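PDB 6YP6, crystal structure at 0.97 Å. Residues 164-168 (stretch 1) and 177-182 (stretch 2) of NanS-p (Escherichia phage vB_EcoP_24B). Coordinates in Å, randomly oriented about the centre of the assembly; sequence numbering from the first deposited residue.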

# COMPACT_ATOMS: atom_id res chain seq x y z
N SER A 164 11.66 -16.31 -1.24
CA SER A 164 10.29 -16.78 -1.42
C SER A 164 9.39 -15.62 -1.86
O SER A 164 9.42 -14.53 -1.28
N LEU A 165 8.56 -15.89 -2.85
CA LEU A 165 7.56 -14.94 -3.32
C LEU A 165 6.20 -15.18 -2.65
O LEU A 165 5.20 -14.58 -3.05
N GLN A 166 6.15 -16.03 -1.63
CA GLN A 166 4.94 -16.29 -0.88
C GLN A 166 4.83 -15.31 0.27
O GLN A 166 5.62 -15.36 1.23
N VAL A 167 3.82 -14.44 0.20
CA VAL A 167 3.61 -13.31 1.10
C VAL A 167 2.40 -13.61 1.98
O VAL A 167 1.42 -14.21 1.53
N THR A 168 2.47 -13.18 3.23
CA THR A 168 1.33 -13.32 4.12
C THR A 168 0.76 -11.95 4.42
O THR A 168 1.47 -11.09 4.97
N THR A 177 -4.71 -15.34 4.56
CA THR A 177 -4.23 -16.50 3.81
C THR A 177 -2.98 -16.14 3.02
O THR A 177 -2.98 -15.15 2.29
N PRO A 178 -1.91 -16.93 3.12
CA PRO A 178 -0.73 -16.66 2.28
C PRO A 178 -1.09 -16.71 0.81
O PRO A 178 -1.99 -17.45 0.39
N PHE A 179 -0.37 -15.92 0.02
CA PHE A 179 -0.53 -15.92 -1.43
C PHE A 179 0.85 -15.76 -2.05
O PHE A 179 1.78 -15.25 -1.42
N THR A 180 0.98 -16.18 -3.30
CA THR A 180 2.24 -16.06 -4.01
C THR A 180 2.15 -14.95 -5.05
O THR A 180 1.20 -14.88 -5.83
N LEU A 181 3.14 -14.06 -5.04
CA LEU A 181 3.21 -13.00 -6.03
C LEU A 181 3.29 -13.62 -7.42
O LEU A 181 3.91 -14.66 -7.62
N THR A 182 2.66 -12.96 -8.38
CA THR A 182 2.70 -13.34 -9.78
C THR A 182 3.04 -12.11 -10.59
O THR A 182 3.11 -10.99 -10.07

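Packing of residues 164-168 against residues 177-182 of NanS-p, two antiparallel stretches that bury 445 Å² between them, followed along the second stretch. Thr-177 (chi1 m) points away and its side chain makes no contact with the first stretch. Pro-178, its ring in the C-gamma exo pucker, is directed sideways and lies along the exposed face: its CB is 4.2 Å from CG of Gln-166, and its CG is 3.9 Å from OG1 of Thr-168, whose chi1 is m. CA of Pro-178, itself a ring atom, makes a CA-H...O contact of 3.3 Å with O of Val-167. Phe-179 forms the hydrogen-bonded pair with Val-167: N of Phe-179 donates to O of Val-167 at 2.9 Å, and N of Val-167 donates to O of Phe-179 at 2.7 Å. Both side chains therefore leave on the same, buried face of the sheet. Chi1 of Phe-179 is p and chi2 is -79°, which brings the ring back toward the first stretch, so that CB of Val-167 sits over one ring face, 4.2 Å from the centroid and 25° off the normal, a CH-pi contact. Val-167, with chi1 t, also places CG1 3.8 Å from CZ of Phe-179. Thr-180 pairs with Gln-166 without direct backbone hydrogen bonds, and the two side chains share the exposed face. With chi1 m, OG1 of Thr-180 comes 3.9 Å from CB of Gln-166, a van der Waals contact with an aliphatic carbon. The polar link runs instead through water 1, which accepts from NE2 of Gln-166 at 2.7 Å and is hydrogen-bonded to OG1 of Thr-180, also at 2.7 Å. Gln-166 reaches this water with chi1 and chi2 both t and chi3 at 75°, while its backbone N donates to OG of Ser-164 at 3.1 Å, within its own stretch. CG2 of Thr-180 lies 4.2 Å from CB of Leu-165. Leu-181 (chi1 m, chi2 t) points toward the first stretch and is anchored by its own N, which donates to O of Leu-165 at 2.9 Å and 170°. Its CG is 4.0 Å from CG2 of Val-167, and its CD1 is 4.1 Å from CD2 of Leu-165, which adopts the same m, t rotamer and also points toward its partner stretch. Val-167 thus touches both Phe-179 and Leu-181, joining the aromatic and aliphatic parts of the apolar contact. Thr-182 (chi1 p) turns away, and its OG1 is hydrogen-bonded elsewhere in the structure.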

# COMPACT_ATOMS: atom_id res chain seq x y z
CB SER A 164 9.76 -17.37 -0.12
OG SER A 164 8.39 -17.70 -0.25
CB LEU A 165 7.48 -15.02 -4.85
CG LEU A 165 8.77 -14.61 -5.57
CD1 LEU A 165 8.77 -15.07 -7.01
CD2 LEU A 165 8.98 -13.11 -5.50
CB GLN A 166 4.97 -17.73 -0.37
CG GLN A 166 3.78 -18.08 0.49
CD GLN A 166 3.79 -19.53 0.82
OE1 GLN A 166 4.59 -19.98 1.65
NE2 GLN A 166 2.95 -20.30 0.14
CB VAL A 167 3.36 -12.04 0.26
CG1 VAL A 167 3.02 -10.84 1.11
CG2 VAL A 167 4.59 -11.72 -0.57
CB THR A 168 1.70 -14.04 5.42
OG1 THR A 168 2.24 -15.32 5.11
CG2 THR A 168 0.47 -14.24 6.31
CB THR A 177 -5.33 -16.98 2.87
OG1 THR A 177 -6.52 -17.23 3.63
CG2 THR A 177 -4.93 -18.24 2.12
CB PRO A 178 0.24 -17.80 2.66
CG PRO A 178 -0.19 -18.20 4.02
CD PRO A 178 -1.67 -18.05 4.06
CB PHE A 179 -1.47 -14.80 -1.90
CG PHE A 179 -0.95 -13.41 -1.63
CD1 PHE A 179 -1.03 -12.83 -0.38
CD2 PHE A 179 -0.38 -12.68 -2.66
CE1 PHE A 179 -0.53 -11.56 -0.16
CE2 PHE A 179 0.11 -11.41 -2.44
CZ PHE A 179 0.03 -10.85 -1.20
CB THR A 180 2.64 -17.39 -4.64
OG1 THR A 180 2.83 -18.36 -3.60
CG2 THR A 180 3.93 -17.27 -5.43
CB LEU A 181 4.43 -12.12 -5.81
CG LEU A 181 4.46 -11.33 -4.51
CD1 LEU A 181 5.82 -10.71 -4.30
CD2 LEU A 181 3.39 -10.25 -4.46
CB THR A 182 1.35 -13.90 -10.27
OG1 THR A 182 0.37 -12.87 -10.29
CG2 THR A 182 0.86 -15.02 -9.39
O HOH W 1 1.28 -18.98 -1.54